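Local coordinates for protein KP700603 (Klebsiella pneumoniae 700603, PDB 5KVK), which is of unknown function but belongs to the CinA (competence-damaged protein) superfamily, some members of which deamidate nicotinamide mononucleotide, at residues I106-Y111 against G124-A129; F128-R133 against V155-A160. One frame throughout, in Å; residues are numbered along the deposited sequence.

Contact 1 (I106-Y111 against G124-A129)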
ATOM      1  N   ILE A 106      -1.710   3.640  12.023  1.00 20.70           N
ATOM      2  CA  ILE A 106      -3.015   2.983  11.933  1.00 20.45           C
ATOM      3  C   ILE A 106      -2.813   1.601  11.356  1.00 19.15           C
ATOM      4  O   ILE A 106      -2.110   1.446  10.341  1.00 21.20           O
ATOM      5  CB  ILE A 106      -3.988   3.772  11.049  1.00 23.49           C
ATOM      6  CG1 ILE A 106      -4.365   5.048  11.780  1.00 26.19           C
ATOM      7  CG2 ILE A 106      -5.198   2.915  10.719  1.00 25.31           C
ATOM      8  CD1 ILE A 106      -5.224   5.942  10.869  1.00 29.24           C
ATOM      9  N   ALA A 107      -3.397   0.562  12.033  1.00 19.69           N
ATOM     10  CA  ALA A 107      -3.373  -0.789  11.462  1.00 19.71           C
ATOM     11  C   ALA A 107      -4.820  -1.229  11.293  1.00 20.84           C
ATOM     12  O   ALA A 107      -5.661  -0.986  12.161  1.00 21.37           O
ATOM     13  CB  ALA A 107      -2.607  -1.812  12.365  1.00 21.83           C
ATOM     14  N   ILE A 108      -5.123  -1.889  10.170  1.00 22.14           N
ATOM     15  CA  ILE A 108      -6.474  -2.353   9.918  1.00 23.05           C
ATOM     16  C   ILE A 108      -6.360  -3.824   9.497  1.00 21.28           C
ATOM     17  O   ILE A 108      -5.615  -4.132   8.562  1.00 24.87           O
ATOM     18  CB  ILE A 108      -7.135  -1.562   8.793  1.00 25.41           C
ATOM     19  CG1 ILE A 108      -7.133  -0.047   9.079  1.00 23.57           C
ATOM     20  CG2 ILE A 108      -8.559  -2.169   8.446  1.00 27.00           C
ATOM     21  CD1 ILE A 108      -7.800   0.785   7.893  1.00 25.26           C
ATOM     22  N   SER A 109      -7.119  -4.696  10.154  1.00 20.94           N
ATOM     23  CA  SER A 109      -7.136  -6.110   9.802  1.00 23.41           C
ATOM     24  C   SER A 109      -8.555  -6.617   9.910  1.00 24.37           C
ATOM     25  O   SER A 109      -9.190  -6.445  10.968  1.00 24.99           O
ATOM     26  CB  SER A 109      -6.203  -6.929  10.740  1.00 25.52           C
ATOM     27  OG  SER A 109      -6.164  -8.263  10.248  1.00 26.63           O
ATOM     28  N   GLY A 110      -9.053  -7.253   8.839  1.00 26.56           N
ATOM     29  CA  GLY A 110     -10.454  -7.625   8.833  1.00 25.92           C
ATOM     30  C   GLY A 110     -10.738  -8.568   7.666  1.00 25.70           C
ATOM     31  O   GLY A 110      -9.830  -8.943   6.902  1.00 27.39           O
ATOM     32  N   TYR A 111     -11.998  -8.891   7.543  1.00 28.54           N
ATOM     33  CA  TYR A 111     -12.546  -9.679   6.436  1.00 31.36           C
ATOM     34  C   TYR A 111     -13.432  -8.764   5.589  1.00 32.69           C
ATOM     35  O   TYR A 111     -14.540  -8.418   6.018  1.00 33.56           O
ATOM     36  CB  TYR A 111     -13.367 -10.859   6.951  1.00 32.77           C
ATOM     37  CG  TYR A 111     -12.586 -11.744   7.866  1.00 35.76           C
ATOM     38  CD1 TYR A 111     -11.588 -12.549   7.356  1.00 38.67           C
ATOM     39  CD2 TYR A 111     -12.808 -11.751   9.245  1.00 35.78           C
ATOM     40  CE1 TYR A 111     -10.818 -13.359   8.181  1.00 40.90           C
ATOM     41  CE2 TYR A 111     -12.049 -12.576  10.077  1.00 41.14           C
ATOM     42  CZ  TYR A 111     -11.044 -13.368   9.533  1.00 38.93           C
ATOM     43  OH  TYR A 111     -10.250 -14.186  10.319  1.00 36.80           O
ATOM     44  N   GLY A 124     -17.195  -8.543   6.744  1.00 26.95           N
ATOM     45  CA  GLY A 124     -17.350  -7.151   7.192  1.00 26.91           C
ATOM     46  C   GLY A 124     -16.762  -6.833   8.546  1.00 29.89           C
ATOM     47  O   GLY A 124     -16.659  -5.652   8.912  1.00 30.36           O
ATOM     48  N   THR A 125     -16.355  -7.827   9.303  1.00 27.34           N
ATOM     49  CA  THR A 125     -15.675  -7.555  10.557  1.00 29.03           C
ATOM     50  C   THR A 125     -14.252  -7.029  10.344  1.00 29.73           C
ATOM     51  O   THR A 125     -13.434  -7.631   9.625  1.00 26.63           O
ATOM     52  CB  THR A 125     -15.643  -8.824  11.403  1.00 28.61           C
ATOM     53  OG1 THR A 125     -16.983  -9.336  11.632  1.00 34.63           O
ATOM     54  CG2 THR A 125     -14.972  -8.544  12.755  1.00 29.40           C
ATOM     55  N   VAL A 126     -13.954  -5.912  10.986  1.00 26.68           N
ATOM     56  CA  VAL A 126     -12.670  -5.244  10.802  1.00 23.49           C
ATOM     57  C   VAL A 126     -12.180  -4.734  12.169  1.00 28.60           C
ATOM     58  O   VAL A 126     -12.899  -4.016  12.885  1.00 26.23           O
ATOM     59  CB  VAL A 126     -12.754  -4.063   9.807  1.00 25.85           C
ATOM     60  CG1 VAL A 126     -11.409  -3.462   9.628  1.00 24.06           C
ATOM     61  CG2 VAL A 126     -13.312  -4.434   8.405  1.00 26.76           C
ATOM     62  N   TRP A 127     -10.945  -5.073  12.523  1.00 25.99           N
ATOM     63  CA  TRP A 127     -10.278  -4.522  13.706  1.00 23.47           C
ATOM     64  C   TRP A 127      -9.367  -3.369  13.304  1.00 23.63           C
ATOM     65  O   TRP A 127      -8.685  -3.444  12.275  1.00 24.68           O
ATOM     66  CB  TRP A 127      -9.408  -5.603  14.370  1.00 24.88           C
ATOM     67  CG  TRP A 127     -10.144  -6.368  15.443  1.00 28.60           C
ATOM     68  CD1 TRP A 127     -10.717  -7.605  15.309  1.00 29.22           C
ATOM     69  CD2 TRP A 127     -10.394  -5.937  16.795  1.00 27.95           C
ATOM     70  NE1 TRP A 127     -11.295  -7.994  16.530  1.00 31.32           N
ATOM     71  CE2 TRP A 127     -11.119  -6.982  17.443  1.00 31.31           C
ATOM     72  CE3 TRP A 127     -10.070  -4.782  17.529  1.00 30.09           C
ATOM     73  CZ2 TRP A 127     -11.511  -6.903  18.789  1.00 33.59           C
ATOM     74  CZ3 TRP A 127     -10.480  -4.703  18.860  1.00 34.68           C
ATOM     75  CH2 TRP A 127     -11.193  -5.755  19.474  1.00 35.21           C
ATOM     76  N   PHE A 128      -9.331  -2.340  14.142  1.00 22.07           N
ATOM     77  CA  PHE A 128      -8.504  -1.163  13.959  1.00 23.96           C
ATOM     78  C   PHE A 128      -7.617  -0.946  15.176  1.00 21.90           C
ATOM     79  O   PHE A 128      -8.039  -1.168  16.324  1.00 24.19           O
ATOM     80  CB  PHE A 128      -9.364   0.081  13.798  1.00 21.67           C
ATOM     81  CG  PHE A 128     -10.308   0.033  12.625  1.00 21.23           C
ATOM     82  CD1 PHE A 128     -11.538  -0.657  12.714  1.00 26.35           C
ATOM     83  CD2 PHE A 128      -9.959   0.670  11.438  1.00 22.73           C
ATOM     84  CE1 PHE A 128     -12.407  -0.686  11.598  1.00 27.64           C
ATOM     85  CE2 PHE A 128     -10.817   0.636  10.335  1.00 24.98           C
ATOM     86  CZ  PHE A 128     -12.023  -0.049  10.423  1.00 26.09           C
ATOM     87  N   ALA A 129      -6.421  -0.448  14.922  1.00 20.45           N
ATOM     88  CA  ALA A 129      -5.615   0.149  15.994  1.00 23.71           C
ATOM     89  C   ALA A 129      -5.105   1.506  15.543  1.00 22.93           C
ATOM     90  O   ALA A 129      -4.687   1.688  14.378  1.00 19.92           O
ATOM     91  CB  ALA A 129      -4.463  -0.777  16.356  1.00 23.66           C
TER

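Contact 2 (F128-R133 against V155-A160)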
ATOM      1  N   PHE A 128      -9.331  -2.340  14.142  1.00 22.07           N
ATOM      2  CA  PHE A 128      -8.504  -1.163  13.959  1.00 23.96           C
ATOM      3  C   PHE A 128      -7.617  -0.946  15.176  1.00 21.90           C
ATOM      4  O   PHE A 128      -8.039  -1.168  16.324  1.00 24.19           O
ATOM      5  CB  PHE A 128      -9.364   0.081  13.798  1.00 21.67           C
ATOM      6  CG  PHE A 128     -10.308   0.033  12.625  1.00 21.23           C
ATOM      7  CD1 PHE A 128     -11.538  -0.657  12.714  1.00 26.35           C
ATOM      8  CD2 PHE A 128      -9.959   0.670  11.438  1.00 22.73           C
ATOM      9  CE1 PHE A 128     -12.407  -0.686  11.598  1.00 27.64           C
ATOM     10  CE2 PHE A 128     -10.817   0.636  10.335  1.00 24.98           C
ATOM     11  CZ  PHE A 128     -12.023  -0.049  10.423  1.00 26.09           C
ATOM     12  N   ALA A 129      -6.421  -0.448  14.922  1.00 20.45           N
ATOM     13  CA  ALA A 129      -5.615   0.149  15.994  1.00 23.71           C
ATOM     14  C   ALA A 129      -5.105   1.506  15.543  1.00 22.93           C
ATOM     15  O   ALA A 129      -4.687   1.688  14.378  1.00 19.92           O
ATOM     16  CB  ALA A 129      -4.463  -0.777  16.356  1.00 23.66           C
ATOM     17  N   TRP A 130      -5.084   2.449  16.481  1.00 22.33           N
ATOM     18  CA  TRP A 130      -4.460   3.746  16.314  1.00 20.39           C
ATOM     19  C   TRP A 130      -3.413   3.827  17.409  1.00 24.58           C
ATOM     20  O   TRP A 130      -3.746   3.757  18.592  1.00 26.47           O
ATOM     21  CB  TRP A 130      -5.488   4.881  16.468  1.00 21.57           C
ATOM     22  CG  TRP A 130      -6.661   4.856  15.529  1.00 23.13           C
ATOM     23  CD1 TRP A 130      -6.822   5.576  14.341  1.00 26.16           C
ATOM     24  CD2 TRP A 130      -7.839   4.075  15.682  1.00 24.68           C
ATOM     25  NE1 TRP A 130      -8.062   5.262  13.764  1.00 24.43           N
ATOM     26  CE2 TRP A 130      -8.683   4.341  14.561  1.00 26.46           C
ATOM     27  CE3 TRP A 130      -8.281   3.168  16.670  1.00 24.63           C
ATOM     28  CZ2 TRP A 130      -9.924   3.731  14.405  1.00 23.31           C
ATOM     29  CZ3 TRP A 130      -9.516   2.575  16.533  1.00 25.62           C
ATOM     30  CH2 TRP A 130     -10.348   2.886  15.424  1.00 25.43           C
ATOM     31  N   ASN A 131      -2.167   3.938  17.019  1.00 22.59           N
ATOM     32  CA  ASN A 131      -1.033   3.825  17.928  1.00 23.82           C
ATOM     33  C   ASN A 131      -0.348   5.181  17.918  1.00 24.34           C
ATOM     34  O   ASN A 131       0.331   5.527  16.950  1.00 23.22           O
ATOM     35  CB  ASN A 131      -0.100   2.709  17.438  1.00 24.62           C
ATOM     36  CG  ASN A 131       1.087   2.484  18.361  1.00 24.93           C
ATOM     37  OD1 ASN A 131       1.460   3.403  19.108  1.00 25.76           O
ATOM     38  ND2 ASN A 131       1.713   1.280  18.329  1.00 25.87           N
ATOM     39  N   PHE A 132      -0.494   5.953  18.983  1.00 22.74           N
ATOM     40  CA  PHE A 132       0.225   7.225  19.095  1.00 24.87           C
ATOM     41  C   PHE A 132       1.459   7.034  19.976  1.00 26.74           C
ATOM     42  O   PHE A 132       1.364   6.887  21.208  1.00 28.33           O
ATOM     43  CB  PHE A 132      -0.691   8.296  19.667  1.00 28.08           C
ATOM     44  CG  PHE A 132      -0.026   9.605  19.947  1.00 25.49           C
ATOM     45  CD1 PHE A 132       0.712  10.285  18.948  1.00 29.82           C
ATOM     46  CD2 PHE A 132      -0.161  10.213  21.184  1.00 31.02           C
ATOM     47  CE1 PHE A 132       1.309  11.496  19.174  1.00 35.92           C
ATOM     48  CE2 PHE A 132       0.405  11.443  21.414  1.00 32.59           C
ATOM     49  CZ  PHE A 132       1.164  12.095  20.403  1.00 34.52           C
ATOM     50  N   ARG A 133       2.630   7.039  19.348  1.00 23.75           N
ATOM     51  CA  ARG A 133       3.889   6.917  20.086  1.00 24.08           C
ATOM     52  C   ARG A 133       3.878   5.808  21.147  1.00 26.87           C
ATOM     53  O   ARG A 133       4.455   5.983  22.246  1.00 27.23           O
ATOM     54  CB  ARG A 133       4.244   8.259  20.769  1.00 26.48           C
ATOM     55  CG  ARG A 133       4.411   9.345  19.775  1.00 24.54           C
ATOM     56  CD  ARG A 133       4.945  10.644  20.374  1.00 28.97           C
ATOM     57  NE  ARG A 133       5.192  11.542  19.257  1.00 32.47           N
ATOM     58  CZ  ARG A 133       5.131  12.851  19.285  1.00 36.91           C
ATOM     59  NH1 ARG A 133       4.838  13.478  20.404  1.00 31.32           N
ATOM     60  NH2 ARG A 133       5.383  13.545  18.167  1.00 41.21           N
ATOM     61  N   VAL A 155     -11.779   2.352   5.471  1.00 20.30           N
ATOM     62  CA  VAL A 155     -10.823   3.445   5.249  1.00 23.68           C
ATOM     63  C   VAL A 155     -11.376   4.736   5.867  1.00 25.19           C
ATOM     64  O   VAL A 155     -10.664   5.464   6.586  1.00 25.37           O
ATOM     65  CB  VAL A 155     -10.567   3.613   3.730  1.00 24.95           C
ATOM     66  CG1 VAL A 155      -9.875   4.958   3.401  1.00 25.64           C
ATOM     67  CG2 VAL A 155      -9.732   2.393   3.182  1.00 25.67           C
ATOM     68  N   ARG A 156     -12.656   5.060   5.584  1.00 23.42           N
ATOM     69  CA  ARG A 156     -13.199   6.292   6.141  0.50 24.82           C
ATOM     70  C   ARG A 156     -13.270   6.223   7.655  1.00 28.09           C
ATOM     71  O   ARG A 156     -12.920   7.188   8.333  1.00 30.07           O
ATOM     72  CB  ARG A 156     -14.578   6.607   5.554  0.50 26.00           C
ATOM     73  CG  ARG A 156     -14.481   7.251   4.179  0.50 26.48           C
ATOM     74  CD  ARG A 156     -15.812   7.784   3.678  0.50 29.18           C
ATOM     75  NE  ARG A 156     -16.779   6.704   3.552  0.50 28.93           N
ATOM     76  CZ  ARG A 156     -17.008   6.017   2.443  0.50 28.15           C
ATOM     77  NH1 ARG A 156     -16.340   6.266   1.329  0.50 27.44           N
ATOM     78  NH2 ARG A 156     -17.901   5.050   2.477  0.50 27.75           N
ATOM     79  N   PHE A 157     -13.713   5.073   8.209  1.00 25.58           N
ATOM     80  CA  PHE A 157     -13.760   4.973   9.668  1.00 25.93           C
ATOM     81  C   PHE A 157     -12.379   5.191  10.293  1.00 25.19           C
ATOM     82  O   PHE A 157     -12.262   5.882  11.322  1.00 25.45           O
ATOM     83  CB  PHE A 157     -14.326   3.631  10.108  1.00 25.91           C
ATOM     84  CG  PHE A 157     -14.482   3.529  11.617  1.00 27.77           C
ATOM     85  CD1 PHE A 157     -13.619   2.728  12.368  1.00 26.52           C
ATOM     86  CD2 PHE A 157     -15.480   4.258  12.267  1.00 34.24           C
ATOM     87  CE1 PHE A 157     -13.778   2.653  13.772  1.00 26.90           C
ATOM     88  CE2 PHE A 157     -15.613   4.195  13.649  1.00 35.06           C
ATOM     89  CZ  PHE A 157     -14.742   3.400  14.389  1.00 30.42           C
ATOM     90  N   ALA A 158     -11.328   4.617   9.689  1.00 23.60           N
ATOM     91  CA  ALA A 158      -9.978   4.777  10.249  1.00 22.40           C
ATOM     92  C   ALA A 158      -9.645   6.260  10.379  1.00 23.81           C
ATOM     93  O   ALA A 158      -9.131   6.728  11.415  1.00 23.70           O
ATOM     94  CB  ALA A 158      -8.974   4.067   9.346  1.00 26.61           C
ATOM     95  N   MET A 159      -9.999   7.039   9.349  1.00 21.53           N
ATOM     96  CA  MET A 159      -9.611   8.455   9.319  1.00 26.61           C
ATOM     97  C   MET A 159     -10.517   9.288  10.198  1.00 26.21           C
ATOM     98  O   MET A 159     -10.031  10.186  10.911  1.00 26.42           O
ATOM     99  CB  MET A 159      -9.616   8.995   7.889  1.00 27.30           C
ATOM    100  CG  MET A 159      -8.472   8.369   7.005  1.00 27.66           C
ATOM    101  SD  MET A 159      -6.888   8.635   7.763  1.00 32.14           S
ATOM    102  CE  MET A 159      -6.756  10.380   7.396  1.00 30.15           C
ATOM    103  N   ALA A 160     -11.826   8.985  10.176  1.00 21.75           N
ATOM    104  CA  ALA A 160     -12.778   9.769  10.980  1.00 26.25           C
ATOM    105  C   ALA A 160     -12.492   9.601  12.480  1.00 30.17           C
ATOM    106  O   ALA A 160     -12.488  10.572  13.242  1.00 29.64           O
ATOM    107  CB  ALA A 160     -14.190   9.337  10.683  1.00 30.90           C
TER

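Contact 1 (I106-Y111 against G124-A129)
I108 faces F128 across the two strands, and its side chain is a good place to start. The two residues form a non-hydrogen-bonded antiparallel pair, with I108 CA 4.7 Å from F128 CA, and both side chains leave the sheet on the same face. At I108 CB the chain forks. CG2, anti to the backbone N, reaches obliquely across to V126, where its 3.3 Å approach to V126 CG1 is tighter than usual for two methyl groups. The other branch, CG1, is anti to the carbonyl carbon (chi1 -56°), which sets it alongside the phenyl ring, 3.8 Å from F128 CD2. At the tip, CD1 carries on along the same ring, 3.9 Å from F128 CE2, so isoleucine and phenylalanine run side by side in one direction.

The backbone ladder flanks these packed branches. A107 and A129 exchange two N-H...O bonds, and S109 and W127 do the same, the W127 N to S109 O link being 2.7 Å long. Side chains of both pairs project to the opposite face. Between T125 and W127 the strands draw together: G110 has no side chain, and its CA lies 3.8 Å from V126 CA. Y111 N then binds T125 O, and Y111 O takes the N-H of G124, so the bonding continues to the mouth of the connecting loop. The hydroxyl of S109 is satisfied by A83 O.

Helix 86-100 packs on the A107, S109 and W127 face, helix 147-165 on the I108 and F128 face. This is an antiparallel beta hairpin with a long loop, set inside the mixed sheet of an alpha/beta/alpha sandwich.

Contact 2 (F128-R133 against V155-A160)
F157 and A158 are the helix residues that meet F128 and W130, two side chains that stand on the same face of their strand. The axes of helix and strand lie 9.8 Å apart at their closest, a gap that these side chains fill. Going along the helix, V155 comes first and turns its side chain to T12, behind the contact.

At F157 the ring swings toward the sheet, with CG anti to the backbone N (chi1 -176°). Its edge is aimed at one face of F128 in a T-shaped pair, the planes at 67° and the centroids of the F128 and F157 rings 5.1 Å apart. CD1 does the touching: it hangs over the face toward the rim, 3.7 Å from F128 CE1. The neighbouring atom, F157 CE1, meets the indole edge instead, 3.8 Å from W130 CH2, the two side chains crossing at about a right angle.

A158 follows with two contacts of different character. Its methyl CB packs 4.0 Å from F128 CE2, while its carbonyl, in the body of the helix, accepts the indole N-H. This bond from W130 NE1 to A158 O is 3.0 Å long and nearly straight (169°), and it lies in the carbonyl plane, on a lone pair, as well as close to the indole plane. M159 then points to the far side, toward L15 and V19 of helix 12-26.

An otherwise apolar interface thus contains a single directional polar bond, which satisfies the buried indole N-H and helps to fix the rotation of the W130 ring. Donating this bond may make the indole slightly richer in electrons, which would favour its cation-pi contact with K165.

How the contacts relate
Both contacts use strand 125-132, which belongs to contact 1 through its first half and to contact 2 through its second, with F128 and A129 common to the two. Their centres are about 9 Å apart. Contact 1 joins this strand edge to edge with its neighbour 104-110 within the sheet; contact 2 joins it out of the sheet to helix 147-165, which comes last along the chain, after strand 135-142. The two also touch directly: I108 CD1 lies 3.8 Å from A158 CB, and I106 CG1 is 3.6 Å from W130 CD1. Hairpin and closing helix therefore share one hydrophobic layer near the centre of the chain.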